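Long-range contacts in glucose import ATP-binding protein GlcV (PDB 1OXX), which hydrolyses ATP to power glucose uptake, serving as the energy-coupling subunit of an archaeal ABC transporter complex: residues 300-305 against 314-319; 310-315 against 323-328; 128-133 against 147-152. The protein carries 1 engineered substitution. All blocks are in the same frame, centred on the assembly; numbering follows the deposited sequence.

Interaction 1 (300-305 against 314-319); sequences KVKVIG and TITPLD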
loop_
_atom_site.group_PDB
_atom_site.type_symbol
_atom_site.label_atom_id
_atom_site.label_comp_id
_atom_site.label_asym_id
_atom_site.label_seq_id
_atom_site.Cartn_x
_atom_site.Cartn_y
_atom_site.Cartn_z
ATOM N N LYS A 300 2.358 -18.801 -27.488
ATOM C CA LYS A 300 3.470 -19.714 -27.392
ATOM C C LYS A 300 4.204 -19.440 -26.092
ATOM O O LYS A 300 4.485 -18.288 -25.741
ATOM C CB LYS A 300 4.388 -19.525 -28.598
ATOM C CG LYS A 300 5.642 -20.372 -28.591
ATOM C CD LYS A 300 6.396 -20.240 -29.931
ATOM C CE LYS A 300 7.822 -20.765 -29.840
ATOM N NZ LYS A 300 8.536 -20.682 -31.146
ATOM N N VAL A 301 4.527 -20.497 -25.351
ATOM C CA VAL A 301 5.259 -20.322 -24.111
ATOM C C VAL A 301 6.680 -19.810 -24.362
ATOM O O VAL A 301 7.438 -20.381 -25.167
ATOM C CB VAL A 301 5.303 -21.636 -23.293
ATOM C CG1 VAL A 301 6.046 -21.437 -22.030
ATOM C CG2 VAL A 301 3.910 -22.125 -23.007
ATOM N N LYS A 302 7.015 -18.706 -23.704
ATOM C CA LYS A 302 8.340 -18.103 -23.816
ATOM C C LYS A 302 9.278 -18.568 -22.705
ATOM O O LYS A 302 10.438 -18.931 -22.965
ATOM C CB LYS A 302 8.199 -16.585 -23.757
ATOM C CG LYS A 302 9.511 -15.850 -23.751
ATOM C CD LYS A 302 9.271 -14.356 -23.679
ATOM C CE LYS A 302 10.568 -13.575 -23.733
ATOM N NZ LYS A 302 10.325 -12.108 -23.830
ATOM N N VAL A 303 8.807 -18.515 -21.459
ATOM C CA VAL A 303 9.647 -18.868 -20.324
ATOM C C VAL A 303 8.805 -19.212 -19.113
ATOM O O VAL A 303 7.685 -18.721 -18.957
ATOM C CB VAL A 303 10.599 -17.704 -20.000
ATOM C CG1 VAL A 303 9.824 -16.454 -19.599
ATOM C CG2 VAL A 303 11.657 -18.112 -18.967
ATOM N N ILE A 304 9.359 -20.063 -18.259
ATOM C CA ILE A 304 8.724 -20.452 -17.020
ATOM C C ILE A 304 9.590 -20.089 -15.840
ATOM O O ILE A 304 10.821 -20.264 -15.861
ATOM C CB ILE A 304 8.447 -21.970 -17.001
ATOM C CG1 ILE A 304 7.559 -22.367 -18.178
ATOM C CG2 ILE A 304 7.787 -22.385 -15.660
ATOM C CD1 ILE A 304 7.347 -23.827 -18.272
ATOM N N GLY A 305 8.927 -19.583 -14.818
ATOM C CA GLY A 305 9.507 -19.337 -13.518
ATOM C C GLY A 305 8.811 -20.205 -12.480
ATOM O O GLY A 305 7.762 -20.813 -12.753
ATOM N N THR A 314 4.988 -17.595 -18.821
ATOM C CA THR A 314 4.920 -16.414 -19.656
ATOM C C THR A 314 4.761 -16.850 -21.099
ATOM O O THR A 314 5.534 -17.691 -21.586
ATOM C CB THR A 314 6.204 -15.589 -19.536
ATOM O OG1 THR A 314 6.330 -15.064 -18.204
ATOM C CG2 THR A 314 6.123 -14.378 -20.453
ATOM N N ILE A 315 3.749 -16.307 -21.766
ATOM C CA ILE A 315 3.525 -16.573 -23.169
ATOM C C ILE A 315 3.634 -15.276 -23.928
ATOM O O ILE A 315 3.644 -14.202 -23.332
ATOM C CB ILE A 315 2.118 -17.171 -23.406
ATOM C CG1 ILE A 315 1.029 -16.164 -23.070
ATOM C CG2 ILE A 315 1.918 -18.423 -22.593
ATOM C CD1 ILE A 315 0.446 -15.480 -24.254
ATOM N N THR A 316 3.757 -15.388 -25.243
ATOM C CA THR A 316 3.532 -14.253 -26.120
ATOM C C THR A 316 2.581 -14.742 -27.185
ATOM O O THR A 316 2.489 -15.939 -27.441
ATOM C CB THR A 316 4.775 -13.711 -26.831
ATOM O OG1 THR A 316 5.257 -14.683 -27.758
ATOM C CG2 THR A 316 5.912 -13.427 -25.863
ATOM N N PRO A 317 1.851 -13.823 -27.802
ATOM C CA PRO A 317 1.061 -14.200 -28.967
ATOM C C PRO A 317 2.008 -14.552 -30.086
ATOM O O PRO A 317 3.190 -14.182 -30.035
ATOM C CB PRO A 317 0.308 -12.917 -29.327
ATOM C CG PRO A 317 0.395 -12.071 -28.132
ATOM C CD PRO A 317 1.706 -12.395 -27.476
ATOM N N LEU A 318 1.519 -15.271 -31.088
ATOM C CA LEU A 318 2.297 -15.456 -32.303
ATOM C C LEU A 318 2.349 -14.079 -32.981
ATOM O O LEU A 318 1.402 -13.308 -32.887
ATOM C CB LEU A 318 1.624 -16.473 -33.229
ATOM C CG LEU A 318 1.908 -17.968 -33.052
ATOM C CD1 LEU A 318 1.402 -18.531 -31.749
ATOM C CD2 LEU A 318 1.279 -18.734 -34.211
ATOM N N ASP A 319 3.460 -13.759 -33.626
ATOM C CA ASP A 319 3.620 -12.471 -34.319
ATOM C C ASP A 319 3.551 -11.264 -33.382
ATOM O O ASP A 319 3.032 -10.213 -33.764
ATOM C CB ASP A 319 2.580 -12.313 -35.430
HETATM O O HOH W 1 6.628 -16.831 -27.016
#
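Val303 and Thr314 stand side by side, their side chains pointing the same way, with Val303 CG1 3.7 Å from Thr314 CB. Val303 CG1 sits between its own backbone N and carbonyl carbon (chi1 62°), which turns that methyl toward the threonine. Both residues are beta-branched and so suited to an extended chain. Next along the same face, Lys302 and Thr316 cross obliquely: the straight lysine chain passes Thr316 CG2 with its CD at 4.1 Å, and its NZ goes on to a salt bridge with Glu323. Lys302 and Val303 both face Thr314, which makes this a classic beta bulge in the antiparallel hairpin of strands 294-307 and 310-317. Thr314 O accepts from both bulge residues, Lys302 N at 2.8 Å and, weakly, Val303 N at 3.4 Å, while Thr314 N gives a hydrogen bond to Val303 O. The extra residue shifts the register by one. Beyond it, Val301 lies across from Ile315 as a non-hydrogen-bonded pair whose side chains diverge, although Val301 CG2 and Ile315 CG2 still touch loosely at 4.2 Å; both residues are buried, a place that suits their aliphatic branches. At the exposed end Lys300 and Thr316 form a hydrogen-bonded pair, Lys300 N reaching Thr316 O at 2.9 Å. A water donates to Lys300 O and also hydrogen-bonds Thr316 OG1, joining backbone to hydroxyl.

Interaction 2 (310-315 against 323-328); sequences LFRITI and EIFTYS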
loop_
_atom_site.group_PDB
_atom_site.type_symbol
_atom_site.label_atom_id
_atom_site.label_comp_id
_atom_site.label_asym_id
_atom_site.label_seq_id
_atom_site.Cartn_x
_atom_site.Cartn_y
_atom_site.Cartn_z
ATOM N N LEU A 310 4.219 -22.598 -7.344
ATOM C CA LEU A 310 3.508 -22.525 -8.608
ATOM C C LEU A 310 4.435 -22.166 -9.760
ATOM O O LEU A 310 5.498 -21.553 -9.581
ATOM C CB LEU A 310 2.371 -21.485 -8.550
ATOM C CG LEU A 310 1.230 -21.740 -7.555
ATOM C CD1 LEU A 310 0.158 -20.664 -7.656
ATOM C CD2 LEU A 310 0.627 -23.115 -7.791
ATOM N N PHE A 311 3.999 -22.548 -10.944
ATOM C CA PHE A 311 4.710 -22.204 -12.160
ATOM C C PHE A 311 4.181 -20.908 -12.752
ATOM O O PHE A 311 2.986 -20.767 -13.022
ATOM C CB PHE A 311 4.602 -23.322 -13.173
ATOM C CG PHE A 311 5.245 -24.582 -12.720
ATOM C CD1 PHE A 311 4.501 -25.593 -12.142
ATOM C CD2 PHE A 311 6.617 -24.730 -12.810
ATOM C CE1 PHE A 311 5.122 -26.741 -11.686
ATOM C CE2 PHE A 311 7.240 -25.878 -12.375
ATOM C CZ PHE A 311 6.486 -26.885 -11.805
ATOM N N ARG A 312 5.091 -19.969 -12.956
ATOM C CA ARG A 312 4.770 -18.701 -13.590
ATOM C C ARG A 312 5.083 -18.872 -15.061
ATOM O O ARG A 312 6.254 -18.935 -15.462
ATOM C CB ARG A 312 5.600 -17.578 -12.978
ATOM C CG ARG A 312 5.243 -16.156 -13.405
ATOM C CD ARG A 312 6.211 -15.163 -12.773
ATOM N NE ARG A 312 5.895 -13.747 -12.916
ATOM C CZ ARG A 312 6.197 -13.018 -13.971
ATOM N NH1 ARG A 312 6.794 -13.574 -15.014
ATOM N NH2 ARG A 312 5.895 -11.729 -13.981
ATOM N N ILE A 313 4.032 -19.004 -15.858
ATOM C CA ILE A 313 4.170 -19.265 -17.270
ATOM C C ILE A 313 3.983 -17.978 -18.047
ATOM O O ILE A 313 2.930 -17.340 -17.952
ATOM C CB ILE A 313 3.125 -20.311 -17.747
ATOM C CG1 ILE A 313 3.189 -21.573 -16.897
ATOM C CG2 ILE A 313 3.318 -20.611 -19.211
ATOM C CD1 ILE A 313 2.122 -22.560 -17.220
ATOM N N THR A 314 4.988 -17.595 -18.821
ATOM C CA THR A 314 4.920 -16.414 -19.656
ATOM C C THR A 314 4.761 -16.850 -21.099
ATOM O O THR A 314 5.534 -17.691 -21.586
ATOM C CB THR A 314 6.204 -15.589 -19.536
ATOM O OG1 THR A 314 6.330 -15.064 -18.204
ATOM C CG2 THR A 314 6.123 -14.378 -20.453
ATOM N N ILE A 315 3.749 -16.307 -21.766
ATOM C CA ILE A 315 3.525 -16.573 -23.169
ATOM C C ILE A 315 3.634 -15.276 -23.928
ATOM O O ILE A 315 3.644 -14.202 -23.332
ATOM C CB ILE A 315 2.118 -17.171 -23.406
ATOM C CG1 ILE A 315 1.029 -16.164 -23.070
ATOM C CG2 ILE A 315 1.918 -18.423 -22.593
ATOM C CD1 ILE A 315 0.446 -15.480 -24.254
ATOM N N GLU A 323 3.850 -9.728 -23.760
ATOM C CA GLU A 323 3.824 -10.873 -22.853
ATOM C C GLU A 323 2.591 -10.939 -21.970
ATOM O O GLU A 323 2.001 -9.923 -21.592
ATOM C CB GLU A 323 5.039 -10.832 -21.939
ATOM C CG GLU A 323 6.370 -10.980 -22.654
ATOM C CD GLU A 323 7.562 -10.803 -21.731
ATOM O OE1 GLU A 323 7.382 -10.451 -20.541
ATOM O OE2 GLU A 323 8.698 -11.005 -22.205
ATOM N N ILE A 324 2.217 -12.174 -21.644
ATOM C CA ILE A 324 1.193 -12.450 -20.662
ATOM C C ILE A 324 1.737 -13.567 -19.770
ATOM O O ILE A 324 2.187 -14.629 -20.253
ATOM C CB ILE A 324 -0.107 -12.918 -21.294
ATOM C CG1 ILE A 324 -0.789 -11.782 -22.046
ATOM C CG2 ILE A 324 -1.019 -13.463 -20.232
ATOM C CD1 ILE A 324 -2.058 -12.248 -22.727
ATOM N N PHE A 325 1.742 -13.313 -18.469
ATOM C CA PHE A 325 2.064 -14.369 -17.521
ATOM C C PHE A 325 0.863 -14.736 -16.675
ATOM O O PHE A 325 -0.071 -13.936 -16.453
ATOM C CB PHE A 325 3.272 -14.035 -16.630
ATOM C CG PHE A 325 3.041 -12.911 -15.665
ATOM C CD1 PHE A 325 2.563 -13.154 -14.395
ATOM C CD2 PHE A 325 3.292 -11.609 -16.043
ATOM C CE1 PHE A 325 2.337 -12.096 -13.517
ATOM C CE2 PHE A 325 3.065 -10.561 -15.175
ATOM C CZ PHE A 325 2.595 -10.814 -13.909
ATOM N N THR A 326 0.883 -15.977 -16.223
ATOM C CA THR A 326 -0.142 -16.503 -15.357
ATOM C C THR A 326 0.497 -17.588 -14.487
ATOM O O THR A 326 1.633 -18.002 -14.736
ATOM C CB THR A 326 -1.306 -17.067 -16.182
ATOM O OG1 THR A 326 -2.392 -17.385 -15.308
ATOM C CG2 THR A 326 -0.936 -18.388 -16.813
ATOM N N TYR A 327 -0.205 -18.034 -13.452
ATOM C CA TYR A 327 0.330 -19.031 -12.525
ATOM C C TYR A 327 -0.424 -20.340 -12.645
ATOM O O TYR A 327 -1.640 -20.361 -12.790
ATOM C CB TYR A 327 0.282 -18.543 -11.077
ATOM C CG TYR A 327 1.077 -17.312 -10.835
ATOM C CD1 TYR A 327 0.472 -16.057 -10.825
ATOM C CD2 TYR A 327 2.447 -17.382 -10.627
ATOM C CE1 TYR A 327 1.211 -14.932 -10.623
ATOM C CE2 TYR A 327 3.208 -16.245 -10.440
ATOM C CZ TYR A 327 2.578 -15.018 -10.429
ATOM O OH TYR A 327 3.320 -13.877 -10.225
ATOM N N SER A 328 0.304 -21.446 -12.550
ATOM C CA SER A 328 -0.312 -22.755 -12.718
ATOM C C SER A 328 0.278 -23.848 -11.840
ATOM O O SER A 328 1.430 -23.762 -11.398
ATOM C CB SER A 328 -0.188 -23.198 -14.164
ATOM O OG SER A 328 -0.817 -24.452 -14.361
#
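Phe311 and Ser328 form the first of three hydrogen-bonded pairs in an antiparallel beta hairpin, the others being Ile313 with Thr326 and Ile315 with Ile324. The short strand axes come within 4.6 Å and run at 155°. Each pair is closed by two backbone hydrogen bonds, among them Ile315 N to Ile324 O at 2.7 Å, and the register stays unbroken. Strand 324-328 is the outermost strand, within this chain, of an antiparallel sheet in the C-terminal domain, whose family belongs to the OB clan. The face bearing Ile313, Ile315, Ile324 and Thr326 is buried against strand 281-284, where branched aliphatic groups fill the interior; Ile315 and Ile324 lie side by side there, Ile315 CG1 3.9 Å from Ile324 CB. Thr326 brings a hydroxyl into this row, and its OG1 lies within hydrogen-bonding reach of the carbonyl oxygens of Pro278 and Val281, which compete for its one proton.

The other face holds Arg312, Thr314, Phe325 and Tyr327. Arg312 starts with CG anti to the backbone N (chi1 -172°), and the chain then stays extended as far as NE. Its methylenes pass obliquely by the tyrosine, CG 3.6 Å from Tyr327 CE2, and Tyr327 OH lies near the plane of the guanidinium, at its edge, while hydrogen-bonding Glu243. Beyond the tyrosine the guanidinium lies flat on Phe325, planes 17° apart, a stacked cation-pi contact that pairs a flat charged group with an aromatic face. Arg312 CZ is 3.7 Å from the ring centroid, and NH2 sits over the centre of the Phe325 ring, 3.1 Å above its plane.

Interaction 3 (128-133 against 147-152); sequences LDIHHV and QRVALA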
loop_
_atom_site.group_PDB
_atom_site.type_symbol
_atom_site.label_atom_id
_atom_site.label_comp_id
_atom_site.label_asym_id
_atom_site.label_seq_id
_atom_site.Cartn_x
_atom_site.Cartn_y
_atom_site.Cartn_z
ATOM N N LEU A 128 0.564 -5.829 24.488
ATOM C CA LEU A 128 1.283 -6.189 23.285
ATOM C C LEU A 128 2.209 -7.396 23.484
ATOM O O LEU A 128 3.045 -7.719 22.635
ATOM C CB LEU A 128 2.071 -4.972 22.767
ATOM C CG LEU A 128 1.246 -3.797 22.234
ATOM C CD1 LEU A 128 2.109 -2.618 21.848
ATOM C CD2 LEU A 128 0.427 -4.251 21.035
ATOM N N ASP A 129 2.057 -8.041 24.635
ATOM C CA ASP A 129 2.783 -9.258 24.996
ATOM C C ASP A 129 4.298 -9.158 24.872
ATOM O O ASP A 129 4.965 -10.062 24.349
ATOM C CB ASP A 129 2.262 -10.451 24.198
ATOM C CG ASP A 129 2.708 -11.789 24.770
ATOM O OD1 ASP A 129 2.884 -11.905 26.007
ATOM O OD2 ASP A 129 2.889 -12.795 24.037
ATOM N N ILE A 130 4.837 -8.057 25.396
ATOM C CA ILE A 130 6.292 -7.881 25.505
ATOM C C ILE A 130 6.707 -7.490 26.910
ATOM O O ILE A 130 7.827 -7.041 27.137
ATOM C CB ILE A 130 6.848 -6.840 24.502
ATOM C CG1 ILE A 130 5.974 -5.586 24.487
ATOM C CG2 ILE A 130 6.965 -7.477 23.125
ATOM C CD1 ILE A 130 6.548 -4.407 23.743
ATOM N N HIS A 131 5.799 -7.682 27.859
ATOM C CA HIS A 131 6.082 -7.341 29.246
ATOM C C HIS A 131 7.298 -8.113 29.773
ATOM O O HIS A 131 8.081 -7.595 30.571
ATOM C CB HIS A 131 4.835 -7.618 30.098
ATOM C CG HIS A 131 4.954 -7.172 31.512
ATOM N ND1 HIS A 131 5.432 -7.998 32.498
ATOM C CD2 HIS A 131 4.686 -5.986 32.107
ATOM C CE1 HIS A 131 5.432 -7.351 33.649
ATOM N NE2 HIS A 131 4.983 -6.123 33.440
ATOM N N HIS A 132 7.456 -9.344 29.300
ATOM C CA HIS A 132 8.505 -10.232 29.784
ATOM C C HIS A 132 9.886 -9.964 29.204
ATOM O O HIS A 132 10.865 -10.582 29.626
ATOM C CB HIS A 132 8.133 -11.693 29.533
ATOM C CG HIS A 132 7.850 -12.013 28.097
ATOM N ND1 HIS A 132 6.768 -11.496 27.418
ATOM C CD2 HIS A 132 8.491 -12.821 27.215
ATOM C CE1 HIS A 132 6.758 -11.965 26.180
ATOM N NE2 HIS A 132 7.800 -12.768 26.032
ATOM N N VAL A 133 9.981 -9.046 28.241
ATOM C CA VAL A 133 11.290 -8.693 27.692
ATOM C C VAL A 133 11.617 -7.196 27.876
ATOM O O VAL A 133 12.460 -6.638 27.177
ATOM C CB VAL A 133 11.404 -9.095 26.208
ATOM C CG1 VAL A 133 11.366 -10.625 26.059
ATOM C CG2 VAL A 133 10.305 -8.495 25.377
ATOM N N GLN A 147 9.193 -5.079 16.686
ATOM C CA GLN A 147 7.992 -4.488 16.116
ATOM C C GLN A 147 7.008 -4.093 17.201
ATOM O O GLN A 147 6.428 -2.998 17.192
ATOM C CB GLN A 147 7.335 -5.479 15.162
ATOM C CG GLN A 147 6.251 -4.860 14.322
ATOM C CD GLN A 147 6.798 -4.219 13.063
ATOM O OE1 GLN A 147 7.949 -4.474 12.670
ATOM N NE2 GLN A 147 5.977 -3.404 12.413
ATOM N N ARG A 148 6.804 -4.993 18.147
ATOM C CA ARG A 148 5.889 -4.731 19.231
ATOM C C ARG A 148 6.382 -3.615 20.162
ATOM O O ARG A 148 5.564 -2.822 20.641
ATOM C CB ARG A 148 5.557 -6.020 19.973
ATOM C CG ARG A 148 4.740 -6.968 19.128
ATOM C CD ARG A 148 4.591 -8.331 19.721
ATOM N NE ARG A 148 3.759 -9.155 18.853
ATOM C CZ ARG A 148 2.533 -9.532 19.152
ATOM N NH1 ARG A 148 1.986 -9.183 20.305
ATOM N NH2 ARG A 148 1.847 -10.267 18.286
ATOM N N VAL A 149 7.688 -3.521 20.410
ATOM C CA VAL A 149 8.195 -2.420 21.217
ATOM C C VAL A 149 7.982 -1.094 20.492
ATOM O O VAL A 149 7.600 -0.107 21.101
ATOM C CB VAL A 149 9.676 -2.619 21.540
ATOM C CG1 VAL A 149 10.251 -1.399 22.224
ATOM C CG2 VAL A 149 9.819 -3.845 22.397
ATOM N N ALA A 150 8.205 -1.077 19.181
ATOM C CA ALA A 150 7.995 0.131 18.392
ATOM C C ALA A 150 6.519 0.547 18.418
ATOM O O ALA A 150 6.197 1.742 18.513
ATOM C CB ALA A 150 8.467 -0.074 16.953
ATOM N N LEU A 151 5.616 -0.428 18.330
ATOM C CA LEU A 151 4.201 -0.122 18.414
ATOM C C LEU A 151 3.837 0.372 19.820
ATOM O O LEU A 151 3.089 1.322 19.959
ATOM C CB LEU A 151 3.388 -1.347 18.049
ATOM C CG LEU A 151 1.892 -1.192 17.875
ATOM C CD1 LEU A 151 1.554 -0.109 16.876
ATOM C CD2 LEU A 151 1.318 -2.538 17.463
ATOM N N ALA A 152 4.396 -0.215 20.868
ATOM C CA ALA A 152 4.131 0.231 22.227
ATOM C C ALA A 152 4.584 1.669 22.406
ATOM O O ALA A 152 3.901 2.473 23.056
ATOM C CB ALA A 152 4.868 -0.683 23.200
#
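Leu128 and Ile130 push their side chains against the helix 143-155, and here the packing is close. Leu128 CD1 rests on Ala152, 3.6 Å from its CB and nearer still to the backbone N, an approach that the small alanine side chain permits. On its other branch Leu128 CD2 meets Leu151 CD2 more loosely, the two leucines crossing at about a right angle. Ile130 CD1 reaches Val149 CG2 at 3.6 Å, and its CG2 touches Arg148 CB. Ile103 of helix 99-104 and Leu182 of helix 176-190 also pack on this apolar cluster.

Toward solvent the contact becomes polar and sparse. Arg148 uses its CB in the packing, then extends from CG to NE and donates from NH1 to Leu128 O at 2.9 Å. The oxygen lies in the guanidinium plane, but NH1 approaches from well above the carbonyl plane. Exposed Asp129 merely brings CB to 4.1 Å from Arg148 NH1; its carboxylate makes no salt bridge with the arginine. Asp129, with positive phi, is the C-prime residue of the Schellman motif that ends helix 114-127. This turn packs on helix 143-155, which begins in the LSGAQ signature sequence, in the helical subdomain of ABC ATPases.

Overall arrangement
Interactions 1 and 2 are neighbours in one antiparallel sheet of the C-terminal domain: both use strand 310-317, share Thr314 and Ile315, and have centres 8 Å apart. The salt bridge from Lys302 to Glu323 ties the two together across the shared strand. Each is partly buried and rests on backbone pairing, but interaction 1 is bulged and more exposed, with a water at its edge, whereas interaction 2 is regular and adds a cation-pi stack. Interaction 3 belongs to the ABC transporter domain, its centre about 49 Å from that of interaction 1. There a buried aliphatic cluster between a loop and a helix replaces strand pairing, with one arginine bond to a backbone oxygen.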